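Local coordinates for protein Amy13K (Eubacterium rectale DSM 17629, PDB 6B3P) that binds starch-type maltooligosaccharides through two family 26 carbohydrate-binding modules and probably holds a surface-anchored alpha-amylase of a gut bacterium on its starch substrate, at residues A17-Y20 and K25-G28; S58-D63 and G67-D72; S142-A145 and Y151-V154; Y101-H106 and Q161-I166. All blocks are in the same frame, centred on the assembly; numbering follows the deposited sequence.

Contact 1: A17-Y20 and K25-G28. With GLC (alpha-D-glucopyranose), chain C; GLC (alpha-D-glucopyranose), chain B; FMT (formic acid), chain R.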
loop_
_atom_site.group_PDB
_atom_site.type_symbol
_atom_site.label_atom_id
_atom_site.label_comp_id
_atom_site.label_asym_id
_atom_site.label_seq_id
_atom_site.Cartn_x
_atom_site.Cartn_y
_atom_site.Cartn_z
ATOM N N ALA A 17 -14.722 7.183 0.950
ATOM C CA ALA A 17 -14.178 8.465 0.522
ATOM C C ALA A 17 -14.656 8.778 -0.891
ATOM O O ALA A 17 -14.386 8.020 -1.826
ATOM C CB ALA A 17 -12.654 8.448 0.583
ATOM N N TYR A 18 -15.372 9.889 -1.033
ATOM C CA TYR A 18 -15.812 10.373 -2.335
ATOM C C TYR A 18 -14.915 11.524 -2.765
ATOM O O TYR A 18 -14.760 12.509 -2.041
ATOM C CB TYR A 18 -17.276 10.814 -2.290
ATOM C CG TYR A 18 -17.794 11.354 -3.603
ATOM C CD1 TYR A 18 -18.039 10.509 -4.676
ATOM C CD2 TYR A 18 -18.052 12.707 -3.764
ATOM C CE1 TYR A 18 -18.517 10.997 -5.875
ATOM C CE2 TYR A 18 -18.529 13.206 -4.960
ATOM C CZ TYR A 18 -18.760 12.347 -6.012
ATOM O OH TYR A 18 -19.238 12.840 -7.202
ATOM N N ILE A 19 -14.324 11.386 -3.946
ATOM C CA ILE A 19 -13.354 12.348 -4.452
ATOM C C ILE A 19 -13.840 12.876 -5.793
ATOM O O ILE A 19 -14.297 12.100 -6.632
ATOM C CB ILE A 19 -11.954 11.708 -4.597
ATOM C CG1 ILE A 19 -11.448 11.248 -3.225
ATOM C CG2 ILE A 19 -10.962 12.688 -5.236
ATOM C CD1 ILE A 19 -10.248 10.331 -3.282
ATOM N N TYR A 20 -13.758 14.188 -5.995
ATOM C CA TYR A 20 -14.277 14.769 -7.228
ATOM C C TYR A 20 -13.589 16.055 -7.677
ATOM O O TYR A 20 -13.093 16.836 -6.861
ATOM C CB TYR A 20 -15.778 15.036 -7.089
ATOM C CG TYR A 20 -16.139 16.156 -6.132
ATOM C CD1 TYR A 20 -16.229 17.473 -6.570
ATOM C CD2 TYR A 20 -16.407 15.897 -4.795
ATOM C CE1 TYR A 20 -16.569 18.494 -5.706
ATOM C CE2 TYR A 20 -16.747 16.914 -3.922
ATOM C CZ TYR A 20 -16.828 18.213 -4.385
ATOM O OH TYR A 20 -17.163 19.246 -3.535
ATOM N N LYS A 25 -14.770 11.613 -11.086
ATOM C CA LYS A 25 -14.988 10.892 -9.831
ATOM C C LYS A 25 -14.050 9.688 -9.725
ATOM O O LYS A 25 -14.483 8.548 -9.889
ATOM C CB LYS A 25 -16.447 10.432 -9.732
ATOM C CG LYS A 25 -17.469 11.538 -9.942
ATOM C CD LYS A 25 -18.879 10.968 -9.964
ATOM C CE LYS A 25 -19.919 12.027 -10.291
ATOM N NZ LYS A 25 -19.829 12.504 -11.701
ATOM N N PRO A 26 -12.759 9.937 -9.447
ATOM C CA PRO A 26 -11.742 8.876 -9.481
ATOM C C PRO A 26 -11.930 7.756 -8.452
ATOM O O PRO A 26 -11.388 6.668 -8.653
ATOM C CB PRO A 26 -10.434 9.634 -9.212
ATOM C CG PRO A 26 -10.834 10.916 -8.589
ATOM C CD PRO A 26 -12.166 11.256 -9.171
ATOM N N ALA A 27 -12.665 8.012 -7.373
ATOM C CA ALA A 27 -12.941 6.971 -6.385
ATOM C C ALA A 27 -14.300 6.323 -6.642
ATOM O O ALA A 27 -14.769 5.510 -5.842
ATOM C CB ALA A 27 -12.875 7.544 -4.968
ATOM N N GLY A 28 -14.927 6.693 -7.758
ATOM C CA GLY A 28 -16.186 6.101 -8.175
ATOM C C GLY A 28 -17.375 6.990 -7.877
ATOM O O GLY A 28 -17.248 7.993 -7.176
HETATM C C1 GLC C . -20.968 16.282 -4.139
HETATM C C2 GLC C . -20.915 17.701 -3.637
HETATM C C3 GLC C . -21.228 18.699 -4.735
HETATM C C4 GLC C . -20.397 18.402 -5.974
HETATM C C5 GLC C . -20.491 16.933 -6.351
HETATM C C6 GLC C . -19.640 16.534 -7.552
HETATM O O2 GLC C . -21.797 17.796 -2.567
HETATM O O3 GLC C . -21.032 20.004 -4.284
HETATM O O4 GLC C . -20.851 19.245 -7.008
HETATM O O5 GLC C . -20.123 16.159 -5.250
HETATM O O6 GLC C . -19.768 15.191 -7.927
HETATM C C1 GLC B . -24.691 12.715 -3.145
HETATM C C2 GLC B . -23.998 13.458 -2.021
HETATM C C3 GLC B . -23.504 14.795 -2.551
HETATM C C4 GLC B . -22.659 14.621 -3.798
HETATM C C5 GLC B . -23.395 13.782 -4.816
HETATM C C6 GLC B . -22.500 13.552 -6.024
HETATM O O2 GLC B . -24.851 13.599 -0.909
HETATM O O3 GLC B . -22.755 15.463 -1.587
HETATM O O4 GLC B . -22.316 15.876 -4.329
HETATM O O5 GLC B . -23.782 12.582 -4.223
HETATM O O6 GLC B . -23.016 12.654 -6.959
HETATM C C FMT R . -21.077 15.884 -10.554
HETATM O O1 FMT R . -20.532 15.198 -11.409
HETATM O O2 FMT R . -21.310 17.077 -10.733
HETATM O O HOH W 1 -14.967 9.640 -6.420
#
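With CG trans to the backbone N (chi1 179°), the Tyr18 ring leaves strand 16-20 on a course that brings its hydroxyl beside the Lys25 chain, which keeps CG to CE extended and bends only at its last torsion. The contact belongs to the glycan site of a CBM26 beta-sandwich module, where a type I beta turn, Lys25 to Gly28, packs back on the strand that precedes it. Tyr18 OH touches Lys25 CE at 3.3 Å, while Gly28 O lies near the ring plane at the edge, 3.5 Å from CE1. On the inner side of the strand, Ile19 CG2 meets Pro26 CG at 3.8 Å, the two side chains crossing at about a right angle, and Ala27 CB fits against Ala17 O. No direct hydrogen bond joins the segments. A water does so instead, donating to Ile19 O and Gly28 O and accepting from Ala27 N, so three backbone polar groups share one bridge. The Tyr20 ring lays one face against the glucose of chain C, with O5 3.7 Å above the ring plane, and its hydroxyl is hydrogen-bonded to Asp72. Were Tyr20 replaced by an alanine, that sugar would probably lose its aromatic platform and Asp72 OD2 its hydroxyl partner. Trp30, another residue of the glycan pocket, meets Tyr18 edge-to-face. Lys25 NZ hydrogen-bonds to a formate and to Thr23 O. Tyr18 OH and O6 of the chain C glucose, which lies in the ring plane, form a short hydrogen bond of 2.5 Å.

Contact 2: S58-D63 and G67-D72. With GLC (alpha-D-glucopyranose), chain B; GLC (alpha-D-glucopyranose), chain C; FMT (formic acid), chain P.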
loop_
_atom_site.group_PDB
_atom_site.type_symbol
_atom_site.label_atom_id
_atom_site.label_comp_id
_atom_site.label_asym_id
_atom_site.label_seq_id
_atom_site.Cartn_x
_atom_site.Cartn_y
_atom_site.Cartn_z
ATOM N N SER A 58 -11.562 17.574 -4.393
ATOM C CA SER A 58 -12.322 17.714 -3.161
ATOM C C SER A 58 -12.604 16.334 -2.595
ATOM O O SER A 58 -12.797 15.382 -3.350
ATOM C CB SER A 58 -13.630 18.460 -3.410
ATOM O OG SER A 58 -13.378 19.790 -3.820
ATOM N N LEU A 59 -12.627 16.239 -1.268
ATOM C CA LEU A 59 -12.894 14.985 -0.575
ATOM C C LEU A 59 -14.134 15.116 0.301
ATOM O O LEU A 59 -14.276 16.083 1.048
ATOM C CB LEU A 59 -11.689 14.574 0.277
ATOM C CG LEU A 59 -11.924 13.478 1.323
ATOM C CD1 LEU A 59 -12.148 12.123 0.663
ATOM C CD2 LEU A 59 -10.770 13.421 2.314
ATOM N N ILE A 60 -15.027 14.138 0.197
ATOM C CA ILE A 60 -16.148 14.015 1.120
ATOM C C ILE A 60 -16.105 12.648 1.786
ATOM O O ILE A 60 -16.305 11.621 1.136
ATOM C CB ILE A 60 -17.507 14.205 0.415
ATOM C CG1 ILE A 60 -17.632 15.638 -0.106
ATOM C CG2 ILE A 60 -18.661 13.902 1.377
ATOM C CD1 ILE A 60 -18.852 15.877 -0.975
ATOM N N LEU A 61 -15.822 12.647 3.084
ATOM C CA LEU A 61 -15.896 11.438 3.890
ATOM C C LEU A 61 -17.352 11.205 4.289
ATOM O O LEU A 61 -18.063 12.145 4.640
ATOM C CB LEU A 61 -14.995 11.557 5.121
ATOM C CG LEU A 61 -13.495 11.655 4.822
ATOM C CD1 LEU A 61 -12.732 12.182 6.029
ATOM C CD2 LEU A 61 -12.948 10.298 4.395
ATOM N N ASN A 62 -17.789 9.952 4.225
ATOM C CA ASN A 62 -19.198 9.614 4.414
ATOM C C ASN A 62 -19.352 8.205 4.985
ATOM O O ASN A 62 -18.375 7.466 5.077
ATOM C CB ASN A 62 -19.950 9.742 3.084
ATOM C CG ASN A 62 -19.423 8.796 2.020
ATOM O OD1 ASN A 62 -19.558 7.580 2.138
ATOM N ND2 ASN A 62 -18.829 9.355 0.965
ATOM N N ASP A 63 -20.574 7.831 5.363
ATOM C CA ASP A 63 -20.820 6.499 5.917
ATOM C C ASP A 63 -21.271 5.518 4.834
ATOM O O ASP A 63 -22.149 4.683 5.061
ATOM C CB ASP A 63 -21.848 6.559 7.058
ATOM C CG ASP A 63 -23.191 7.123 6.626
ATOM O OD1 ASP A 63 -23.378 7.432 5.432
ATOM O OD2 ASP A 63 -24.074 7.249 7.501
ATOM N N GLY A 67 -26.581 7.950 4.442
ATOM C CA GLY A 67 -27.266 9.182 4.797
ATOM C C GLY A 67 -26.462 10.261 5.500
ATOM O O GLY A 67 -26.995 11.341 5.763
ATOM N N ASN A 68 -25.197 9.988 5.804
ATOM C CA ASN A 68 -24.373 10.952 6.532
ATOM C C ASN A 68 -23.015 11.194 5.890
ATOM O O ASN A 68 -22.339 10.259 5.465
ATOM C CB ASN A 68 -24.185 10.483 7.973
ATOM C CG ASN A 68 -25.503 10.251 8.676
ATOM O OD1 ASN A 68 -25.900 9.114 8.922
ATOM N ND2 ASN A 68 -26.193 11.335 8.997
ATOM N N GLN A 69 -22.624 12.463 5.833
ATOM C CA GLN A 69 -21.345 12.851 5.252
ATOM C C GLN A 69 -20.784 14.087 5.941
ATOM O O GLN A 69 -21.535 14.929 6.440
ATOM C CB GLN A 69 -21.505 13.128 3.760
ATOM C CG GLN A 69 -22.296 14.381 3.487
ATOM C CD GLN A 69 -22.711 14.513 2.041
ATOM O OE1 GLN A 69 -23.483 13.702 1.518
ATOM N NE2 GLN A 69 -22.196 15.541 1.380
ATOM N N LEU A 70 -19.461 14.194 5.949
ATOM C CA LEU A 70 -18.791 15.373 6.472
ATOM C C LEU A 70 -18.673 16.436 5.386
ATOM O O LEU A 70 -18.865 16.157 4.203
ATOM C CB LEU A 70 -17.410 15.008 7.013
ATOM C CG LEU A 70 -17.376 13.849 8.013
ATOM C CD1 LEU A 70 -15.960 13.643 8.525
ATOM C CD2 LEU A 70 -18.339 14.081 9.172
ATOM N N LYS A 71 -18.354 17.654 5.802
ATOM C CA LYS A 71 -18.186 18.772 4.884
ATOM C C LYS A 71 -16.986 18.551 3.960
ATOM O O LYS A 71 -15.992 17.942 4.356
ATOM C CB LYS A 71 -18.013 20.066 5.676
ATOM C CG LYS A 71 -18.403 21.325 4.931
ATOM C CD LYS A 71 -17.743 22.536 5.563
ATOM C CE LYS A 71 -18.186 23.830 4.905
ATOM N NZ LYS A 71 -17.501 25.006 5.508
ATOM N N ASP A 72 -17.087 19.050 2.731
ATOM C CA ASP A 72 -16.012 18.914 1.746
ATOM C C ASP A 72 -14.704 19.525 2.239
ATOM O O ASP A 72 -14.711 20.582 2.868
ATOM C CB ASP A 72 -16.397 19.589 0.425
ATOM C CG ASP A 72 -17.778 19.202 -0.058
ATOM O OD1 ASP A 72 -18.688 19.033 0.782
ATOM O OD2 ASP A 72 -17.955 19.079 -1.288
HETATM C C1 GLC B . -24.691 12.715 -3.145
HETATM C C2 GLC B . -23.998 13.458 -2.021
HETATM C C3 GLC B . -23.504 14.795 -2.551
HETATM C C4 GLC B . -22.659 14.621 -3.798
HETATM C C5 GLC B . -23.395 13.782 -4.816
HETATM C C6 GLC B . -22.500 13.552 -6.024
HETATM O O2 GLC B . -24.851 13.599 -0.909
HETATM O O3 GLC B . -22.755 15.463 -1.587
HETATM O O4 GLC B . -22.316 15.876 -4.329
HETATM O O5 GLC B . -23.782 12.582 -4.223
HETATM O O6 GLC B . -23.016 12.654 -6.959
HETATM C C1 GLC C . -20.968 16.282 -4.139
HETATM C C2 GLC C . -20.915 17.701 -3.637
HETATM C C3 GLC C . -21.228 18.699 -4.735
HETATM C C4 GLC C . -20.397 18.402 -5.974
HETATM C C5 GLC C . -20.491 16.933 -6.351
HETATM C C6 GLC C . -19.640 16.534 -7.552
HETATM O O2 GLC C . -21.797 17.796 -2.567
HETATM O O3 GLC C . -21.032 20.004 -4.284
HETATM O O4 GLC C . -20.851 19.245 -7.008
HETATM O O5 GLC C . -20.123 16.159 -5.250
HETATM O O6 GLC C . -19.768 15.191 -7.927
HETATM C C FMT P . -25.601 9.476 1.681
HETATM O O1 FMT P . -25.728 8.298 1.398
HETATM O O2 FMT P . -26.222 10.338 1.074
HETATM O O HOH W 2 -14.853 15.371 4.002
#
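Ile60 packs its CD1 against the Asp72 carboxylate, 3.3 Å from OD2, the two side chains lying side by side and pointing the same way; OD2 is also hydrogen-bonded to Tyr20 OH. This is the close-packed end of the contact, where strand 57-62 is lined by the returning loop 67-72 in a CBM26 module. The segments run roughly antiparallel, and a single beta bridge pairs Asn62 with Gln69. Leu70 N gives Leu61 O a nearly straight bond of 2.8 Å (169° at the hydrogen). Leu61 CB meets Leu70 CD1, and Tyr7 and Phe87 touch both leucines. A water ties Leu59 O and Leu61 N to Lys71 O where the backbones part. The solvent side lies at Gly67 and Asn68, anchored by buried Asp63: its N bonds to Asn68 O at 3.0 Å, and Asn68 N returns a 3.2 Å bond to Asp63 OD1, met from above the carboxylate plane. With a leucine at Asp63, Asn68 N is likely to be left without its carboxylate mate. Gln69, extended beyond CG, sends its amide to the chain B glucose, accepting from O2 at OE1 (2.8 Å) and donating from NE2 to O3 (3.0 Å). Using both ends of the amide on adjacent hydroxyls fixes its rotation, while Ile60 CD1 gives the glycan an apolar surface, so the pocket joins directed polar bonds to nonpolar contact.

Contact 3: S142-A145 and Y151-V154. With FMT (formic acid), chain T.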
loop_
_atom_site.group_PDB
_atom_site.type_symbol
_atom_site.label_atom_id
_atom_site.label_comp_id
_atom_site.label_asym_id
_atom_site.label_seq_id
_atom_site.Cartn_x
_atom_site.Cartn_y
_atom_site.Cartn_z
ATOM N N SER A 142 6.641 -17.029 4.176
ATOM C CA SER A 142 5.527 -17.971 4.161
ATOM C C SER A 142 4.618 -17.751 2.956
ATOM O O SER A 142 4.707 -16.730 2.275
ATOM C CB SER A 142 4.716 -17.844 5.450
ATOM O OG SER A 142 5.568 -17.867 6.584
ATOM N N ALA A 143 3.743 -18.720 2.704
ATOM C CA ALA A 143 2.795 -18.633 1.599
ATOM C C ALA A 143 1.520 -17.923 2.035
ATOM O O ALA A 143 1.118 -18.000 3.195
ATOM C CB ALA A 143 2.471 -20.021 1.068
ATOM N N ASN A 144 0.891 -17.227 1.093
ATOM C CA ASN A 144 -0.388 -16.574 1.340
ATOM C C ASN A 144 -1.516 -17.602 1.359
ATOM O O ASN A 144 -1.783 -18.259 0.352
ATOM C CB ASN A 144 -0.656 -15.508 0.276
ATOM C CG ASN A 144 -1.885 -14.676 0.578
ATOM O OD1 ASN A 144 -3.016 -15.134 0.409
ATOM N ND2 ASN A 144 -1.671 -13.439 1.015
ATOM N N ALA A 145 -2.172 -17.738 2.508
ATOM C CA ALA A 145 -3.178 -18.778 2.707
ATOM C C ALA A 145 -4.367 -18.635 1.756
ATOM O O ALA A 145 -4.903 -19.633 1.274
ATOM C CB ALA A 145 -3.664 -18.764 4.154
ATOM N N TYR A 151 3.336 -15.605 -2.238
ATOM C CA TYR A 151 4.037 -15.528 -0.962
ATOM C C TYR A 151 4.134 -14.070 -0.539
ATOM O O TYR A 151 4.151 -13.174 -1.384
ATOM C CB TYR A 151 5.428 -16.155 -1.059
ATOM C CG TYR A 151 5.407 -17.651 -1.269
ATOM C CD1 TYR A 151 5.064 -18.195 -2.500
ATOM C CD2 TYR A 151 5.738 -18.522 -0.238
ATOM C CE1 TYR A 151 5.043 -19.561 -2.698
ATOM C CE2 TYR A 151 5.722 -19.892 -0.426
ATOM C CZ TYR A 151 5.374 -20.405 -1.658
ATOM O OH TYR A 151 5.357 -21.766 -1.848
ATOM N N ASP A 152 4.205 -13.839 0.767
ATOM C CA ASP A 152 4.181 -12.486 1.309
ATOM C C ASP A 152 5.432 -12.161 2.114
ATOM O O ASP A 152 5.997 -13.026 2.782
ATOM C CB ASP A 152 2.951 -12.293 2.200
ATOM C CG ASP A 152 1.667 -12.727 1.526
ATOM O OD1 ASP A 152 1.504 -12.459 0.318
ATOM O OD2 ASP A 152 0.821 -13.343 2.208
ATOM N N VAL A 153 5.854 -10.904 2.034
ATOM C CA VAL A 153 6.872 -10.372 2.929
ATOM C C VAL A 153 6.447 -8.969 3.348
ATOM O O VAL A 153 5.884 -8.215 2.551
ATOM C CB VAL A 153 8.272 -10.341 2.274
ATOM C CG1 VAL A 153 8.306 -9.368 1.104
ATOM C CG2 VAL A 153 9.338 -9.989 3.307
ATOM N N VAL A 154 6.712 -8.635 4.605
ATOM C CA VAL A 154 6.349 -7.338 5.160
ATOM C C VAL A 154 7.565 -6.690 5.804
ATOM O O VAL A 154 8.177 -7.265 6.706
ATOM C CB VAL A 154 5.224 -7.460 6.213
ATOM C CG1 VAL A 154 4.850 -6.086 6.770
ATOM C CG2 VAL A 154 4.004 -8.148 5.616
HETATM C C FMT T . 7.719 -10.893 7.299
HETATM O O1 FMT T . 6.689 -11.005 6.637
HETATM O O2 FMT T . 8.691 -10.266 6.883
#
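Asn144 and Asp152 meet through their polar ends. The Asn144 amide group is carried out trans to its own backbone N (chi1 -173°), which aims ND2 at the Asp152 carboxylate. ND2 bonds to OD2 at 2.8 Å, on the syn lone pair of that oxygen and tilted from the amide plane, and reaches OD1 only weakly, at 3.4 Å. The two flat groups stand almost at right angles, with planes 87° apart. Asp152 OD1 has His106 ND1 as its stronger partner, and Asn144 OD1 turns to His147, so both side chains have further partners. Here the loop after strand 139-141 runs along the outermost strand, 150-157, of a four-stranded sheet in the second CBM26 module, paired by one beta bridge between Ala143 and Tyr151. Asp152 N donates to Ser142 O at 3.3 Å in this bridge. Tyr151 has its CG opposite the carbonyl carbon (chi1 -68°), and Ala143 CB sits over one face of the ring, 4.0 Å from its centroid, in a CH-pi contact. Ser142 O approaches the same ring obliquely, 3.3 Å from CD2. Farther along the strand, Val154 N donates to a formate oxygen, O1, at 3.1 Å.

Contact 4: Y101-H106 and Q161-I166. With GLC (alpha-D-glucopyranose), chain D.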
loop_
_atom_site.group_PDB
_atom_site.type_symbol
_atom_site.label_atom_id
_atom_site.label_comp_id
_atom_site.label_asym_id
_atom_site.label_seq_id
_atom_site.Cartn_x
_atom_site.Cartn_y
_atom_site.Cartn_z
ATOM N N TYR A 101 5.899 2.764 8.902
ATOM C CA TYR A 101 5.742 2.526 7.473
ATOM C C TYR A 101 5.813 1.037 7.193
ATOM O O TYR A 101 6.883 0.432 7.251
ATOM C CB TYR A 101 6.805 3.280 6.683
ATOM C CG TYR A 101 6.608 4.769 6.757
ATOM C CD1 TYR A 101 7.199 5.515 7.764
ATOM C CD2 TYR A 101 5.804 5.426 5.837
ATOM C CE1 TYR A 101 7.011 6.877 7.844
ATOM C CE2 TYR A 101 5.606 6.788 5.910
ATOM C CZ TYR A 101 6.210 7.508 6.917
ATOM O OH TYR A 101 6.022 8.868 6.994
ATOM N N VAL A 102 4.658 0.460 6.886
ATOM C CA VAL A 102 4.528 -0.979 6.701
ATOM C C VAL A 102 4.339 -1.299 5.227
ATOM O O VAL A 102 3.276 -1.049 4.655
ATOM C CB VAL A 102 3.343 -1.542 7.505
ATOM C CG1 VAL A 102 3.302 -3.063 7.411
ATOM C CG2 VAL A 102 3.436 -1.101 8.952
ATOM N N THR A 103 5.382 -1.857 4.621
ATOM C CA THR A 103 5.375 -2.169 3.200
ATOM C C THR A 103 5.179 -3.665 2.994
ATOM O O THR A 103 5.988 -4.478 3.442
ATOM C CB THR A 103 6.678 -1.712 2.521
ATOM O OG1 THR A 103 6.911 -0.328 2.819
ATOM C CG2 THR A 103 6.594 -1.890 1.013
ATOM N N THR A 104 4.087 -4.014 2.319
ATOM C CA THR A 104 3.741 -5.404 2.047
ATOM C C THR A 104 3.985 -5.727 0.581
ATOM O O THR A 104 3.494 -5.025 -0.302
ATOM C CB THR A 104 2.267 -5.696 2.395
ATOM O OG1 THR A 104 2.017 -5.334 3.759
ATOM C CG2 THR A 104 1.935 -7.175 2.188
ATOM N N ILE A 105 4.745 -6.786 0.325
ATOM C CA ILE A 105 5.062 -7.189 -1.042
ATOM C C ILE A 105 4.678 -8.646 -1.276
ATOM O O ILE A 105 5.142 -9.544 -0.569
ATOM C CB ILE A 105 6.557 -6.994 -1.357
ATOM C CG1 ILE A 105 6.989 -5.562 -1.029
ATOM C CG2 ILE A 105 6.834 -7.294 -2.827
ATOM C CD1 ILE A 105 8.492 -5.352 -1.016
ATOM N N HIS A 106 3.826 -8.863 -2.274
ATOM C CA HIS A 106 3.369 -10.196 -2.643
ATOM C C HIS A 106 4.133 -10.701 -3.861
ATOM O O HIS A 106 4.265 -9.984 -4.853
ATOM C CB HIS A 106 1.868 -10.189 -2.945
ATOM C CG HIS A 106 1.033 -9.589 -1.857
ATOM N ND1 HIS A 106 0.895 -10.173 -0.616
ATOM C CD2 HIS A 106 0.283 -8.462 -1.826
ATOM C CE1 HIS A 106 0.101 -9.430 0.133
ATOM N NE2 HIS A 106 -0.284 -8.385 -0.579
ATOM N N GLN A 161 11.521 5.294 3.991
ATOM C CA GLN A 161 12.720 5.069 3.193
ATOM C C GLN A 161 12.503 4.014 2.120
ATOM O O GLN A 161 12.060 2.902 2.407
ATOM C CB GLN A 161 13.883 4.653 4.095
ATOM C CG GLN A 161 15.230 4.646 3.386
ATOM C CD GLN A 161 16.402 4.751 4.342
ATOM O OE1 GLN A 161 16.418 5.602 5.231
ATOM N NE2 GLN A 161 17.393 3.884 4.159
ATOM N N ASN A 162 12.819 4.375 0.880
ATOM C CA ASN A 162 12.793 3.423 -0.218
ATOM C C ASN A 162 13.856 2.356 0.001
ATOM O O ASN A 162 14.851 2.586 0.688
ATOM C CB ASN A 162 13.018 4.126 -1.559
ATOM C CG ASN A 162 11.926 5.128 -1.887
ATOM O OD1 ASN A 162 10.834 5.085 -1.319
ATOM N ND2 ASN A 162 12.213 6.034 -2.815
ATOM N N PHE A 163 13.637 1.185 -0.582
ATOM C CA PHE A 163 14.599 0.100 -0.493
ATOM C C PHE A 163 14.433 -0.823 -1.689
ATOM O O PHE A 163 13.601 -0.575 -2.561
ATOM C CB PHE A 163 14.428 -0.673 0.817
ATOM C CG PHE A 163 13.064 -1.268 1.000
ATOM C CD1 PHE A 163 12.025 -0.506 1.506
ATOM C CD2 PHE A 163 12.822 -2.595 0.680
ATOM C CE1 PHE A 163 10.768 -1.051 1.682
ATOM C CE2 PHE A 163 11.566 -3.146 0.854
ATOM C CZ PHE A 163 10.538 -2.373 1.355
ATOM N N SER A 164 15.237 -1.878 -1.727
ATOM C CA SER A 164 15.181 -2.843 -2.815
ATOM C C SER A 164 15.119 -4.251 -2.258
ATOM O O SER A 164 15.559 -4.497 -1.135
ATOM C CB SER A 164 16.396 -2.693 -3.730
ATOM O OG SER A 164 16.548 -1.354 -4.166
ATOM N N CYS A 165 14.568 -5.177 -3.035
ATOM C CA CYS A 165 14.535 -6.570 -2.619
ATOM C C CYS A 165 14.488 -7.525 -3.807
ATOM O O CYS A 165 14.253 -7.118 -4.945
ATOM C CB CYS A 165 13.340 -6.829 -1.698
ATOM S SG CYS A 165 11.733 -6.723 -2.512
ATOM N N ILE A 166 14.731 -8.801 -3.521
ATOM C CA ILE A 166 14.740 -9.852 -4.530
ATOM C C ILE A 166 14.067 -11.097 -3.970
ATOM O O ILE A 166 14.368 -11.515 -2.853
ATOM C CB ILE A 166 16.181 -10.208 -4.970
ATOM C CG1 ILE A 166 16.849 -9.020 -5.662
ATOM C CG2 ILE A 166 16.186 -11.423 -5.903
ATOM C CD1 ILE A 166 18.348 -9.169 -5.786
HETATM C C1 GLC D . 21.832 -8.078 -5.049
HETATM C C2 GLC D . 21.602 -7.249 -6.281
HETATM C C3 GLC D . 22.721 -6.255 -6.466
HETATM C C4 GLC D . 22.924 -5.452 -5.213
HETATM C C5 GLC D . 23.150 -6.379 -4.047
HETATM C C6 GLC D . 23.348 -5.617 -2.756
HETATM O O2 GLC D . 21.466 -8.090 -7.397
HETATM O O3 GLC D . 22.412 -5.385 -7.509
HETATM O O4 GLC D . 23.987 -4.525 -5.400
HETATM O O5 GLC D . 22.044 -7.238 -3.939
HETATM O O6 GLC D . 23.643 -6.443 -1.659
#
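Two sheets of the second starch-binding module face each other here, strand 101-108 of one packing on strand 163-168 of the other. Thr103 and Ile105 point inward from the first, Phe163 and Cys165 from the second, and the contact is buried and wholly made by side chains. The short strand segments run nearly parallel, 27° apart, and their axes come within 10.6 Å, a spacing these side chains bridge. Thr103 and Phe163 approach from opposite directions, with CG2 of Thr103 4.0 Å from CZ, at the far end of the ring. Ile105 CD1 touches two partners on the facing strand: it is 4.2 Å from Phe163 CE2 and 3.8 Å from Cys165 SG. With CG1 anti to the carbonyl carbon and chi2 extended (167°), CD1 reaches the facing sheet. Phe163 has CG tucked between its backbone N and carbonyl carbon (chi1 59°), which lifts the ring off its strand toward Thr103; Gln161 O lies in the ring plane at its edge. Val180, from the strand next to 163-168, touches Thr103, Ile105 and Phe163, and Val153 covers Ile105 from the neighbouring strand of the first sheet. On the outer face of strand 163-168, Ile166 CD1 lies 3.7 Å from O2 of the chain D glucose, so the strand supports the core on one side and the glycan pocket on the other. Face-to-face packing of this kind is the hydrophobic core of a beta-sandwich, the fold of CBM26.

How the contacts relate
Contacts 1 and 2 lie in the first CBM26 module, contacts 3 and 4 in the second, on opposite sides of the chain's centre. Contacts 1 and 2 follow one another in sequence, with centres 11 Å apart; their strands 16-20 and 57-62 are neighbours in one sheet, and both reach the glucoses of chains B and C. Contact 3 is nested inside the loop closed by contact 4, 13 Å away between centres, and strands 150-157 and 101-108 pair in one sheet. The two groups stay apart, about 18 Å at the nearest atoms of contacts 2 and 4. Each module thus carries its own glycan site, consistent with two-point binding of starch.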